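PDB 3CIN: Myo-inositol-1-phosphate synthase-related protein from Thermotoga maritima MSB8, which is of unknown function but belongs to the myo-inositol-1-phosphate synthase family and binds nicotinamide-adenine-dinucleotide on a Rossmann-type parallel sheet. Local coordinates for residues A[136-141]-A[190-195]; A[16-21]-A[58-63]; A[298-303]-A[327-332]. One frame throughout, in Å; residues are numbered along the deposited sequence. Where two conformers were deposited one is given.

Contact 1 of 3, residues A[136-141]-A[190-195]; sequences PDVIVN and AFVNVI. With NAD (nicotinamide-adenine-dinucleotide), chain F.
Ile139 sits between Ala190 and Val192 across two parallel strands, 138-141 and 190-193, whose axes come within 4.6 Å with 17° between their directions; its N bonds Ala190 O and its O takes the N of Val192. The ladder carries on with Asn141 N to Val192 O, and begins at Ala190 N, which donates to Asp137 O. On one face Val138 CG1 presses against Val192 CG2 at 3.6 Å. On the other, the CG2 branch of Ile139 lies 3.9 Å from CD1 of the Phe191 ring, which also meets Asn141 CB, in both cases obliquely. Asn141 and Asn193 end the pairing as a matched couple: chi1 near 180° in both (175° and -178°) sends the two amides out the same way, side by side, their planes nearly parallel. Asn141 ND2 gives a hydrogen bond to Asn193 OD1 (2.9 Å), well tilted from that carbonyl plane, and a second one to Thr172. With Asn141 OD1 held by Cys143 N and Asn193 ND2 by Asp219, neither amide is likely to flip. Just beyond, Ile195 CG2 comes within 3.2 Å of O3D of NAD. This is the C-terminal edge of a Rossmann-type sheet, where cofactors characteristically lie. Strand 14-19 flanks 138-141 by backbone bonds, while helix 171-186 packs over Ile139 and Phe191, and helix 328-348 over Val140 on the opposite face.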
loop_
_atom_site.group_PDB
_atom_site.type_symbol
_atom_site.label_atom_id
_atom_site.label_comp_id
_atom_site.label_asym_id
_atom_site.label_seq_id
_atom_site.Cartn_x
_atom_site.Cartn_y
_atom_site.Cartn_z
ATOM N N PRO A 136 41.136 -19.702 -8.443
ATOM C CA PRO A 136 40.333 -18.479 -8.373
ATOM C C PRO A 136 41.018 -17.324 -7.690
ATOM O O PRO A 136 41.796 -17.532 -6.750
ATOM C CB PRO A 136 39.145 -18.889 -7.495
ATOM C CG PRO A 136 39.705 -19.996 -6.619
ATOM C CD PRO A 136 40.593 -20.757 -7.584
ATOM N N ASP A 137 40.682 -16.111 -8.134
ATOM C CA ASP A 137 41.017 -14.873 -7.404
ATOM C C ASP A 137 39.978 -14.640 -6.298
ATOM O O ASP A 137 40.327 -14.114 -5.220
ATOM C CB ASP A 137 40.961 -13.673 -8.373
ATOM C CG ASP A 137 42.007 -13.742 -9.452
ATOM O OD1 ASP A 137 43.173 -13.653 -9.073
ATOM O OD2 ASP A 137 41.693 -13.846 -10.666
ATOM N N VAL A 138 38.716 -14.949 -6.607
ATOM C CA VAL A 138 37.595 -14.598 -5.738
ATOM C C VAL A 138 36.717 -15.806 -5.503
ATOM O O VAL A 138 36.301 -16.489 -6.466
ATOM C CB VAL A 138 36.771 -13.416 -6.272
ATOM C CG1 VAL A 138 35.637 -13.057 -5.287
ATOM C CG2 VAL A 138 37.680 -12.202 -6.551
ATOM N N ILE A 139 36.423 -16.097 -4.242
ATOM C CA ILE A 139 35.517 -17.183 -3.864
ATOM C C ILE A 139 34.246 -16.540 -3.356
ATOM O O ILE A 139 34.327 -15.709 -2.451
ATOM C CB ILE A 139 36.152 -18.095 -2.779
ATOM C CG1 ILE A 139 37.387 -18.790 -3.336
ATOM C CG2 ILE A 139 35.139 -19.190 -2.254
ATOM C CD1 ILE A 139 38.241 -19.375 -2.257
ATOM N N VAL A 140 33.108 -16.925 -3.937
ATOM C CA VAL A 140 31.796 -16.357 -3.595
ATOM C C VAL A 140 30.950 -17.371 -2.845
ATOM O O VAL A 140 30.741 -18.480 -3.346
ATOM C CB VAL A 140 31.050 -15.869 -4.873
ATOM C CG1 VAL A 140 29.612 -15.435 -4.570
ATOM C CG2 VAL A 140 31.805 -14.659 -5.525
ATOM N N ASN A 141 30.418 -16.977 -1.684
ATOM C CA ASN A 141 29.663 -17.849 -0.854
ATOM C C ASN A 141 28.185 -17.514 -1.022
ATOM O O ASN A 141 27.712 -16.460 -0.542
ATOM C CB ASN A 141 30.059 -17.738 0.614
ATOM C CG ASN A 141 29.184 -18.563 1.475
ATOM O OD1 ASN A 141 28.660 -19.585 0.993
ATOM N ND2 ASN A 141 28.975 -18.145 2.736
ATOM N N ALA A 190 40.368 -13.558 -2.407
ATOM C CA ALA A 190 39.283 -12.831 -1.771
ATOM C C ALA A 190 38.125 -13.773 -1.563
ATOM O O ALA A 190 37.904 -14.740 -2.357
ATOM C CB ALA A 190 38.868 -11.596 -2.620
ATOM N N PHE A 191 37.382 -13.509 -0.488
ATOM C CA PHE A 191 36.229 -14.314 -0.120
ATOM C C PHE A 191 35.057 -13.338 0.052
ATOM O O PHE A 191 35.150 -12.398 0.850
ATOM C CB PHE A 191 36.503 -15.035 1.183
ATOM C CG PHE A 191 35.418 -15.997 1.619
ATOM C CD1 PHE A 191 35.375 -17.296 1.106
ATOM C CD2 PHE A 191 34.445 -15.622 2.529
ATOM C CE1 PHE A 191 34.359 -18.187 1.473
ATOM C CE2 PHE A 191 33.443 -16.534 2.963
ATOM C CZ PHE A 191 33.411 -17.829 2.431
ATOM N N VAL A 192 33.992 -13.559 -0.712
ATOM C CA VAL A 192 32.777 -12.695 -0.673
ATOM C C VAL A 192 31.640 -13.436 -0.022
ATOM O O VAL A 192 31.124 -14.378 -0.542
ATOM C CB VAL A 192 32.402 -12.234 -2.116
ATOM C CG1 VAL A 192 31.151 -11.380 -2.123
ATOM C CG2 VAL A 192 33.555 -11.482 -2.750
ATOM N N ASN A 193 31.216 -12.978 1.150
ATOM C CA ASN A 193 30.188 -13.648 1.897
ATOM C C ASN A 193 28.906 -12.877 1.856
ATOM O O ASN A 193 28.770 -11.892 2.541
ATOM C CB ASN A 193 30.600 -13.775 3.374
ATOM C CG ASN A 193 29.572 -14.525 4.175
ATOM O OD1 ASN A 193 28.948 -15.412 3.641
ATOM N ND2 ASN A 193 29.324 -14.105 5.395
ATOM N N VAL A 194 27.993 -13.339 1.037
ATOM C CA VAL A 194 26.719 -12.642 0.909
ATOM C C VAL A 194 25.601 -13.267 1.708
ATOM O O VAL A 194 24.475 -12.847 1.536
ATOM C CB VAL A 194 26.325 -12.376 -0.565
ATOM C CG1 VAL A 194 27.276 -11.298 -1.145
ATOM C CG2 VAL A 194 26.313 -13.636 -1.378
ATOM N N ILE A 195 25.902 -14.209 2.602
ATOM C CA ILE A 195 24.906 -14.805 3.515
ATOM C C ILE A 195 25.104 -14.274 4.947
ATOM O O ILE A 195 26.077 -13.549 5.203
ATOM C CB ILE A 195 24.870 -16.374 3.388
ATOM C CG1 ILE A 195 25.903 -17.053 4.290
ATOM C CG2 ILE A 195 25.071 -16.796 1.926
ATOM C CD1 ILE A 195 25.645 -18.582 4.505
HETATM P PA NAD F . 19.251 -21.547 -2.762
HETATM O O1A NAD F . 18.514 -21.437 -4.070
HETATM O O2A NAD F . 18.659 -22.598 -1.874
HETATM O O5B NAD F . 20.704 -22.007 -3.136
HETATM C C5B NAD F . 21.604 -22.467 -2.130
HETATM C C4B NAD F . 22.517 -23.492 -2.779
HETATM O O4B NAD F . 23.571 -23.801 -1.881
HETATM C C3B NAD F . 21.846 -24.811 -3.144
HETATM O O3B NAD F . 22.240 -25.247 -4.434
HETATM C C2B NAD F . 22.353 -25.776 -2.080
HETATM O O2B NAD F . 22.247 -27.116 -2.476
HETATM C C1B NAD F . 23.752 -25.239 -1.874
HETATM N N9A NAD F . 24.386 -25.603 -0.604
HETATM C C8A NAD F . 23.731 -25.648 0.622
HETATM N N7A NAD F . 24.697 -25.888 1.573
HETATM C C5A NAD F . 25.905 -26.004 0.930
HETATM C C6A NAD F . 27.185 -26.336 1.382
HETATM N N6A NAD F . 27.477 -26.528 2.707
HETATM N N1A NAD F . 28.204 -26.326 0.450
HETATM C C2A NAD F . 27.935 -26.077 -0.884
HETATM N N3A NAD F . 26.663 -25.829 -1.358
HETATM C C4A NAD F . 25.681 -25.806 -0.434
HETATM O O3 NAD F . 19.332 -20.151 -2.039
HETATM P PN NAD F . 19.543 -18.754 -2.742
HETATM O O1N NAD F . 18.215 -18.081 -2.833
HETATM O O2N NAD F . 20.466 -18.883 -3.907
HETATM O O5D NAD F . 20.303 -17.957 -1.591
HETATM C C5D NAD F . 21.658 -18.230 -1.316
HETATM C C4D NAD F . 22.110 -17.550 -0.028
HETATM O O4D NAD F . 22.112 -16.164 -0.236
HETATM C C3D NAD F . 21.266 -17.828 1.205
HETATM O O3D NAD F . 22.120 -17.924 2.374
HETATM C C2D NAD F . 20.459 -16.544 1.318
HETATM O O2D NAD F . 20.076 -16.266 2.668
HETATM C C1D NAD F . 21.492 -15.540 0.857
HETATM N N1N NAD F . 20.903 -14.274 0.428
HETATM C C2N NAD F . 20.036 -14.254 -0.588
HETATM C C3N NAD F . 19.550 -12.968 -0.947
HETATM C C7N NAD F . 18.808 -12.866 -2.200
HETATM O O7N NAD F . 18.557 -14.044 -2.846
HETATM N N7N NAD F . 18.423 -11.664 -2.658
HETATM C C4N NAD F . 19.925 -11.816 -0.283
HETATM C C5N NAD F . 20.802 -11.876 0.761
HETATM C C6N NAD F . 21.303 -13.143 1.092
#

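Contact 2 of 3, residues A[16-21]-A[58-63]; sequences VLILGQ and IKIVGS. With NAD (nicotinamide-adenine-dinucleotide), chain F.
Val16 and Ile18 carry the backbone pairing with strand 58-63, yet their partners are not evenly spaced. Val16 N bonds Lys59 O, and Val61 N returns a 2.8 Å bond to Val16 O; Ile18 N then reaches Gly62 O at 2.9 Å. Val16 pairs with Ile60 but Leu17 with Gly62, so the register slips by one residue in a beta bulge. At the slip, Gly62 N is buried with no partner in the model, probably a result of the bulge, and the Ile18 N-H meets the Gly62 carbonyl from above its plane, 39° out of it. The apolar contacts gather on one face, where Ile60 is central: its CD1 lies 4.0 Å from Val16 CB and its CG2 4.1 Å from Ile18 CD1, while Val16 CG2 meets Ile58 CG2. The polar contact is a short bond from Ser63 OG to Gln21 OE1 (2.6 Å). A bend in the glutamine chain, chi2 63°, folds its amide back to Ser63, and NE2 is held by Ser26. Gln21 and Gly20 also border the dinucleotide, with Gly20 CA 3.4 Å from O4B of NAD, consistent with the glycine-rich turn of a Rossmann fold. The two strands belong to one beta-alpha-beta unit; its helix 23-36 packs on Ile18, Ile58 and Ile60, helix 75-82 touches Gln21 and Ile60, and strand 138-141 continues the sheet beside 16-19.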
loop_
_atom_site.group_PDB
_atom_site.type_symbol
_atom_site.label_atom_id
_atom_site.label_comp_id
_atom_site.label_asym_id
_atom_site.label_seq_id
_atom_site.Cartn_x
_atom_site.Cartn_y
_atom_site.Cartn_z
ATOM N N VAL A 16 36.654 -16.651 -10.749
ATOM C CA VAL A 16 35.679 -16.751 -9.676
ATOM C C VAL A 16 35.273 -18.196 -9.436
ATOM O O VAL A 16 34.921 -18.926 -10.375
ATOM C CB VAL A 16 34.394 -15.961 -10.049
ATOM C CG1 VAL A 16 33.351 -16.057 -8.922
ATOM C CG2 VAL A 16 34.834 -14.481 -10.293
ATOM N N LEU A 17 35.242 -18.557 -8.142
ATOM C CA LEU A 17 34.768 -19.883 -7.715
ATOM C C LEU A 17 33.484 -19.658 -6.908
ATOM O O LEU A 17 33.489 -18.840 -6.015
ATOM C CB LEU A 17 35.811 -20.554 -6.854
ATOM C CG LEU A 17 35.490 -22.003 -6.474
ATOM C CD1 LEU A 17 36.744 -22.891 -6.538
ATOM C CD2 LEU A 17 34.811 -22.057 -5.123
ATOM N N ILE A 18 32.455 -20.437 -7.172
ATOM C CA ILE A 18 31.169 -20.275 -6.480
ATOM C C ILE A 18 30.977 -21.403 -5.497
ATOM O O ILE A 18 31.138 -22.576 -5.856
ATOM C CB ILE A 18 29.967 -20.320 -7.514
ATOM C CG1 ILE A 18 30.004 -19.095 -8.462
ATOM C CG2 ILE A 18 28.616 -20.434 -6.768
ATOM C CD1 ILE A 18 29.160 -19.217 -9.729
ATOM N N LEU A 19 30.546 -21.068 -4.290
ATOM C CA LEU A 19 30.140 -22.063 -3.283
ATOM C C LEU A 19 28.630 -21.945 -3.144
ATOM O O LEU A 19 28.131 -20.923 -2.687
ATOM C CB LEU A 19 30.839 -21.800 -1.956
ATOM C CG LEU A 19 32.361 -21.688 -2.009
ATOM C CD1 LEU A 19 32.827 -21.233 -0.616
ATOM C CD2 LEU A 19 33.009 -22.966 -2.492
ATOM N N GLY A 20 27.931 -22.976 -3.608
ATOM C CA GLY A 20 26.472 -23.132 -3.455
ATOM C C GLY A 20 25.792 -22.729 -4.736
ATOM O O GLY A 20 25.511 -21.516 -4.931
ATOM N N GLN A 21 25.508 -23.696 -5.594
ATOM C CA GLN A 21 24.969 -23.411 -6.953
ATOM C C GLN A 21 23.436 -23.433 -6.996
ATOM O O GLN A 21 22.821 -24.338 -7.544
ATOM C CB GLN A 21 25.563 -24.354 -8.014
ATOM C CG GLN A 21 25.293 -23.867 -9.442
ATOM C CD GLN A 21 25.929 -22.537 -9.737
ATOM O OE1 GLN A 21 27.088 -22.320 -9.433
ATOM N NE2 GLN A 21 25.144 -21.602 -10.293
ATOM N N ILE A 58 35.408 -11.678 -16.511
ATOM C CA ILE A 58 35.025 -12.457 -15.339
ATOM C C ILE A 58 34.846 -13.910 -15.799
ATOM O O ILE A 58 34.015 -14.187 -16.679
ATOM C CB ILE A 58 33.748 -11.933 -14.751
ATOM C CG1 ILE A 58 33.957 -10.506 -14.268
ATOM C CG2 ILE A 58 33.259 -12.833 -13.620
ATOM C CD1 ILE A 58 32.617 -9.858 -13.867
ATOM N N LYS A 59 35.667 -14.828 -15.274
ATOM C CA LYS A 59 35.632 -16.242 -15.677
ATOM C C LYS A 59 35.224 -17.112 -14.502
ATOM O O LYS A 59 35.872 -17.074 -13.464
ATOM C CB LYS A 59 37.010 -16.707 -16.214
ATOM C CG LYS A 59 36.968 -18.175 -16.713
ATOM C CD LYS A 59 38.312 -18.722 -17.134
ATOM C CE LYS A 59 38.160 -20.115 -17.744
ATOM N NZ LYS A 59 39.540 -20.610 -18.175
ATOM N N ILE A 60 34.171 -17.917 -14.662
ATOM C CA ILE A 60 33.774 -18.873 -13.618
ATOM C C ILE A 60 34.637 -20.108 -13.739
ATOM O O ILE A 60 34.538 -20.862 -14.755
ATOM C CB ILE A 60 32.278 -19.286 -13.691
ATOM C CG1 ILE A 60 31.368 -18.060 -13.728
ATOM C CG2 ILE A 60 31.910 -20.166 -12.559
ATOM C CD1 ILE A 60 31.575 -17.162 -12.604
ATOM N N VAL A 61 35.519 -20.323 -12.763
ATOM C CA VAL A 61 36.397 -21.510 -12.776
ATOM C C VAL A 61 35.909 -22.715 -11.963
ATOM O O VAL A 61 36.486 -23.796 -12.025
ATOM C CB VAL A 61 37.843 -21.136 -12.361
ATOM C CG1 VAL A 61 38.347 -20.058 -13.305
ATOM C CG2 VAL A 61 37.888 -20.674 -10.886
ATOM N N GLY A 62 34.852 -22.556 -11.190
ATOM C CA GLY A 62 34.404 -23.665 -10.385
ATOM C C GLY A 62 33.121 -23.376 -9.672
ATOM O O GLY A 62 32.774 -22.220 -9.471
ATOM N N SER A 63 32.422 -24.464 -9.332
ATOM C CA SER A 63 31.180 -24.397 -8.617
ATOM C C SER A 63 31.063 -25.617 -7.723
ATOM O O SER A 63 31.254 -26.727 -8.171
ATOM C CB SER A 63 30.018 -24.346 -9.604
ATOM O OG SER A 63 28.774 -24.257 -8.965
HETATM P PA NAD F . 19.251 -21.547 -2.762
HETATM O O1A NAD F . 18.514 -21.437 -4.070
HETATM O O2A NAD F . 18.659 -22.598 -1.874
HETATM O O5B NAD F . 20.704 -22.007 -3.136
HETATM C C5B NAD F . 21.604 -22.467 -2.130
HETATM C C4B NAD F . 22.517 -23.492 -2.779
HETATM O O4B NAD F . 23.571 -23.801 -1.881
HETATM C C3B NAD F . 21.846 -24.811 -3.144
HETATM O O3B NAD F . 22.240 -25.247 -4.434
HETATM C C2B NAD F . 22.353 -25.776 -2.080
HETATM O O2B NAD F . 22.247 -27.116 -2.476
HETATM C C1B NAD F . 23.752 -25.239 -1.874
HETATM N N9A NAD F . 24.386 -25.603 -0.604
HETATM C C8A NAD F . 23.731 -25.648 0.622
HETATM N N7A NAD F . 24.697 -25.888 1.573
HETATM C C5A NAD F . 25.905 -26.004 0.930
HETATM C C6A NAD F . 27.185 -26.336 1.382
HETATM N N6A NAD F . 27.477 -26.528 2.707
HETATM N N1A NAD F . 28.204 -26.326 0.450
HETATM C C2A NAD F . 27.935 -26.077 -0.884
HETATM N N3A NAD F . 26.663 -25.829 -1.358
HETATM C C4A NAD F . 25.681 -25.806 -0.434
HETATM O O3 NAD F . 19.332 -20.151 -2.039
HETATM P PN NAD F . 19.543 -18.754 -2.742
HETATM O O1N NAD F . 18.215 -18.081 -2.833
HETATM O O2N NAD F . 20.466 -18.883 -3.907
HETATM O O5D NAD F . 20.303 -17.957 -1.591
HETATM C C5D NAD F . 21.658 -18.230 -1.316
HETATM C C4D NAD F . 22.110 -17.550 -0.028
HETATM O O4D NAD F . 22.112 -16.164 -0.236
HETATM C C3D NAD F . 21.266 -17.828 1.205
HETATM O O3D NAD F . 22.120 -17.924 2.374
HETATM C C2D NAD F . 20.459 -16.544 1.318
HETATM O O2D NAD F . 20.076 -16.266 2.668
HETATM C C1D NAD F . 21.492 -15.540 0.857
HETATM N N1N NAD F . 20.903 -14.274 0.428
HETATM C C2N NAD F . 20.036 -14.254 -0.588
HETATM C C3N NAD F . 19.550 -12.968 -0.947
HETATM C C7N NAD F . 18.808 -12.866 -2.200
HETATM O O7N NAD F . 18.557 -14.044 -2.846
HETATM N N7N NAD F . 18.423 -11.664 -2.658
HETATM C C4N NAD F . 19.925 -11.816 -0.283
HETATM C C5N NAD F . 20.802 -11.876 0.761
HETATM C C6N NAD F . 21.303 -13.143 1.092
#

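Contact 3 of 3, residues A[298-303]-A[327-332]; sequences LGDKKF and NDSPAL. With NAD (nicotinamide-adenine-dinucleotide), chain F.
Asn327 meets Lys301 where the two strands end their pairing, a non-hydrogen-bonded antiparallel pair; the extended lysine chain passes obliquely along the amide, CE lying 3.6 Å from Asn327 ND2. The backbone N of Asn327 is bonded to Asp318 of a second subunit. At Asp328, where helix 328-348 begins, the backbone N gives a nearly straight bond to Asp300 O (2.8 Å). The carboxylate of Asp328 rests across the Lys302 chain at about a right angle and forms a salt bridge from OD1 to Lys302 NZ at 3.3 Å, while a water links OD2 to Gly299 O. The carbonyl of the same residue accepts the carboxamide N7N of NAD at 2.7 Å. Ser329 N donates to Asp300 OD2 at 3.1 Å, and OG, in a side chain modelled in two conformers and so less certain, adds a bond to OD1, both on the syn side of the carboxylate. A chi1 of -167° turns the Asp300 carboxylate to the helix start. Pro330, coming from the opposite direction, lays its CD against Asp300 OD2. One turn into the helix, Leu332 CD2 packs 3.6 Å from C3N of the nicotinamide. Asp300 thus binds the helix's first turn from a type II' beta turn; the Ser329 amide, with Asn254, would probably stabilise its negative charge, and the backbone fixed by these bonds probably helps to place the Asp328 carbonyl that holds the carboxamide.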
loop_
_atom_site.group_PDB
_atom_site.type_symbol
_atom_site.label_atom_id
_atom_site.label_comp_id
_atom_site.label_asym_id
_atom_site.label_seq_id
_atom_site.Cartn_x
_atom_site.Cartn_y
_atom_site.Cartn_z
ATOM N N LEU A 298 5.007 -17.463 -4.753
ATOM C CA LEU A 298 5.671 -16.189 -4.972
ATOM C C LEU A 298 6.980 -16.432 -5.688
ATOM O O LEU A 298 7.516 -15.497 -6.280
ATOM C CB LEU A 298 5.939 -15.443 -3.667
ATOM C CG LEU A 298 4.638 -14.958 -2.986
ATOM C CD1 LEU A 298 5.022 -14.409 -1.640
ATOM C CD2 LEU A 298 3.923 -13.840 -3.768
ATOM N N GLY A 299 7.512 -17.648 -5.610
ATOM C CA GLY A 299 8.822 -17.951 -6.181
ATOM C C GLY A 299 9.890 -16.970 -5.761
ATOM O O GLY A 299 10.009 -16.545 -4.573
ATOM N N ASP A 300 10.701 -16.571 -6.751
ATOM C CA ASP A 300 11.836 -15.727 -6.490
ATOM C C ASP A 300 11.466 -14.242 -6.298
ATOM O O ASP A 300 12.329 -13.432 -5.953
ATOM C CB ASP A 300 12.891 -15.896 -7.598
ATOM C CG ASP A 300 14.230 -15.291 -7.215
ATOM O OD1 ASP A 300 14.781 -15.551 -6.124
ATOM O OD2 ASP A 300 14.722 -14.516 -8.047
ATOM N N LYS A 301 10.185 -13.928 -6.354
ATOM C CA LYS A 301 9.765 -12.520 -6.251
ATOM C C LYS A 301 9.044 -12.231 -4.924
ATOM O O LYS A 301 7.849 -12.468 -4.837
ATOM C CB LYS A 301 8.907 -12.129 -7.442
ATOM C CG LYS A 301 8.802 -10.589 -7.728
ATOM C CD LYS A 301 8.017 -10.280 -9.054
ATOM C CE LYS A 301 8.053 -8.747 -9.345
ATOM N NZ LYS A 301 7.176 -8.309 -10.479
ATOM N N LYS A 302 9.797 -11.671 -3.989
ATOM C CA LYS A 302 9.341 -11.408 -2.612
ATOM C C LYS A 302 8.232 -10.414 -2.606
ATOM O O LYS A 302 8.187 -9.545 -3.472
ATOM C CB LYS A 302 10.477 -10.821 -1.766
ATOM C CG LYS A 302 11.502 -11.754 -1.328
ATOM C CD LYS A 302 12.265 -11.064 -0.209
ATOM C CE LYS A 302 13.315 -11.928 0.395
ATOM N NZ LYS A 302 14.359 -11.060 0.979
ATOM N N PHE A 303 7.291 -10.561 -1.663
ATOM C CA PHE A 303 6.375 -9.491 -1.324
ATOM C C PHE A 303 6.927 -8.879 -0.052
ATOM O O PHE A 303 7.280 -9.596 0.872
ATOM C CB PHE A 303 4.963 -9.976 -1.078
ATOM C CG PHE A 303 4.064 -8.929 -0.510
ATOM C CD1 PHE A 303 3.688 -7.806 -1.257
ATOM C CD2 PHE A 303 3.572 -9.050 0.803
ATOM C CE1 PHE A 303 2.849 -6.834 -0.712
ATOM C CE2 PHE A 303 2.705 -8.090 1.341
ATOM C CZ PHE A 303 2.369 -6.951 0.588
ATOM N N ASN A 327 12.425 -8.983 -7.087
ATOM C CA ASN A 327 13.052 -10.220 -7.479
ATOM C C ASN A 327 14.324 -10.419 -6.713
ATOM O O ASN A 327 15.330 -9.709 -6.932
ATOM C CB ASN A 327 13.299 -10.197 -8.989
ATOM C CG ASN A 327 12.075 -10.412 -9.779
ATOM O OD1 ASN A 327 11.692 -11.559 -10.022
ATOM N ND2 ASN A 327 11.463 -9.333 -10.267
ATOM N N ASP A 328 14.329 -11.456 -5.859
ATOM C CA ASP A 328 15.437 -11.691 -4.939
ATOM C C ASP A 328 16.791 -11.943 -5.566
ATOM O O ASP A 328 17.790 -11.268 -5.267
ATOM C CB ASP A 328 15.126 -12.942 -4.104
ATOM C CG ASP A 328 14.378 -12.645 -2.868
ATOM O OD1 ASP A 328 14.651 -11.585 -2.249
ATOM O OD2 ASP A 328 13.527 -13.501 -2.519
ATOM N N SER A 329 16.835 -13.002 -6.356
ATOM C CA SER A 329 18.113 -13.508 -6.815
ATOM C C SER A 329 18.739 -12.551 -7.806
ATOM O O SER A 329 19.943 -12.336 -7.779
ATOM C CB SER A 329 17.910 -14.896 -7.402
ATOM O OG SER A 329 17.455 -15.733 -6.344
ATOM N N PRO A 330 17.921 -11.931 -8.680
ATOM C CA PRO A 330 18.551 -10.913 -9.566
ATOM C C PRO A 330 19.183 -9.756 -8.825
ATOM O O PRO A 330 20.251 -9.292 -9.216
ATOM C CB PRO A 330 17.398 -10.504 -10.469
ATOM C CG PRO A 330 16.515 -11.750 -10.489
ATOM C CD PRO A 330 16.537 -12.182 -9.075
ATOM N N ALA A 331 18.559 -9.289 -7.750
ATOM C CA ALA A 331 19.135 -8.162 -7.020
ATOM C C ALA A 331 20.561 -8.502 -6.549
ATOM O O ALA A 331 21.532 -7.734 -6.738
ATOM C CB ALA A 331 18.264 -7.767 -5.835
ATOM N N LEU A 332 20.699 -9.668 -5.946
ATOM C CA LEU A 332 21.984 -10.032 -5.385
ATOM C C LEU A 332 22.976 -10.428 -6.479
ATOM O O LEU A 332 24.187 -10.128 -6.398
ATOM C CB LEU A 332 21.843 -11.142 -4.338
ATOM C CG LEU A 332 23.137 -11.547 -3.633
ATOM C CD1 LEU A 332 23.860 -10.336 -3.021
ATOM C CD2 LEU A 332 22.826 -12.523 -2.481
HETATM P PA NAD F . 19.251 -21.547 -2.762
HETATM O O1A NAD F . 18.514 -21.437 -4.070
HETATM O O2A NAD F . 18.659 -22.598 -1.874
HETATM O O5B NAD F . 20.704 -22.007 -3.136
HETATM C C5B NAD F . 21.604 -22.467 -2.130
HETATM C C4B NAD F . 22.517 -23.492 -2.779
HETATM O O4B NAD F . 23.571 -23.801 -1.881
HETATM C C3B NAD F . 21.846 -24.811 -3.144
HETATM O O3B NAD F . 22.240 -25.247 -4.434
HETATM C C2B NAD F . 22.353 -25.776 -2.080
HETATM O O2B NAD F . 22.247 -27.116 -2.476
HETATM C C1B NAD F . 23.752 -25.239 -1.874
HETATM N N9A NAD F . 24.386 -25.603 -0.604
HETATM C C8A NAD F . 23.731 -25.648 0.622
HETATM N N7A NAD F . 24.697 -25.888 1.573
HETATM C C5A NAD F . 25.905 -26.004 0.930
HETATM C C6A NAD F . 27.185 -26.336 1.382
HETATM N N6A NAD F . 27.477 -26.528 2.707
HETATM N N1A NAD F . 28.204 -26.326 0.450
HETATM C C2A NAD F . 27.935 -26.077 -0.884
HETATM N N3A NAD F . 26.663 -25.829 -1.358
HETATM C C4A NAD F . 25.681 -25.806 -0.434
HETATM O O3 NAD F . 19.332 -20.151 -2.039
HETATM P PN NAD F . 19.543 -18.754 -2.742
HETATM O O1N NAD F . 18.215 -18.081 -2.833
HETATM O O2N NAD F . 20.466 -18.883 -3.907
HETATM O O5D NAD F . 20.303 -17.957 -1.591
HETATM C C5D NAD F . 21.658 -18.230 -1.316
HETATM C C4D NAD F . 22.110 -17.550 -0.028
HETATM O O4D NAD F . 22.112 -16.164 -0.236
HETATM C C3D NAD F . 21.266 -17.828 1.205
HETATM O O3D NAD F . 22.120 -17.924 2.374
HETATM C C2D NAD F . 20.459 -16.544 1.318
HETATM O O2D NAD F . 20.076 -16.266 2.668
HETATM C C1D NAD F . 21.492 -15.540 0.857
HETATM N N1N NAD F . 20.903 -14.274 0.428
HETATM C C2N NAD F . 20.036 -14.254 -0.588
HETATM C C3N NAD F . 19.550 -12.968 -0.947
HETATM C C7N NAD F . 18.808 -12.866 -2.200
HETATM O O7N NAD F . 18.557 -14.044 -2.846
HETATM N N7N NAD F . 18.423 -11.664 -2.658
HETATM C C4N NAD F . 19.925 -11.816 -0.283
HETATM C C5N NAD F . 20.802 -11.876 0.761
HETATM C C6N NAD F . 21.303 -13.143 1.092
HETATM O O HOH W 1 11.629 -15.341 -2.698
HETATM O O HOH W 2 13.508 -13.607 -10.151
#

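Overall arrangement
The three contacts meet at one NAD molecule, two from the parallel sheet and one from the mixed sheet and its helix. Contacts 1 and 2 are neighbouring strand pairs of the parallel sheet, their centres about 9 Å apart, and strands 138-141 and 14-19 bond directly, Val140 O lying 2.8 Å from Leu19 N. Contact 2 reaches the adenosine ribose, whereas contact 1 delivers Val194 and Ile195 to the nicotinamide half. Contact 3 grips the carboxamide end, and its centre lies about 21 Å from the centre of each of the others. It joins contact 1 where Val194 CG2 touches Leu332 CD2 at 3.8 Å, but stays about 10 Å from contact 2 at the nearest atoms.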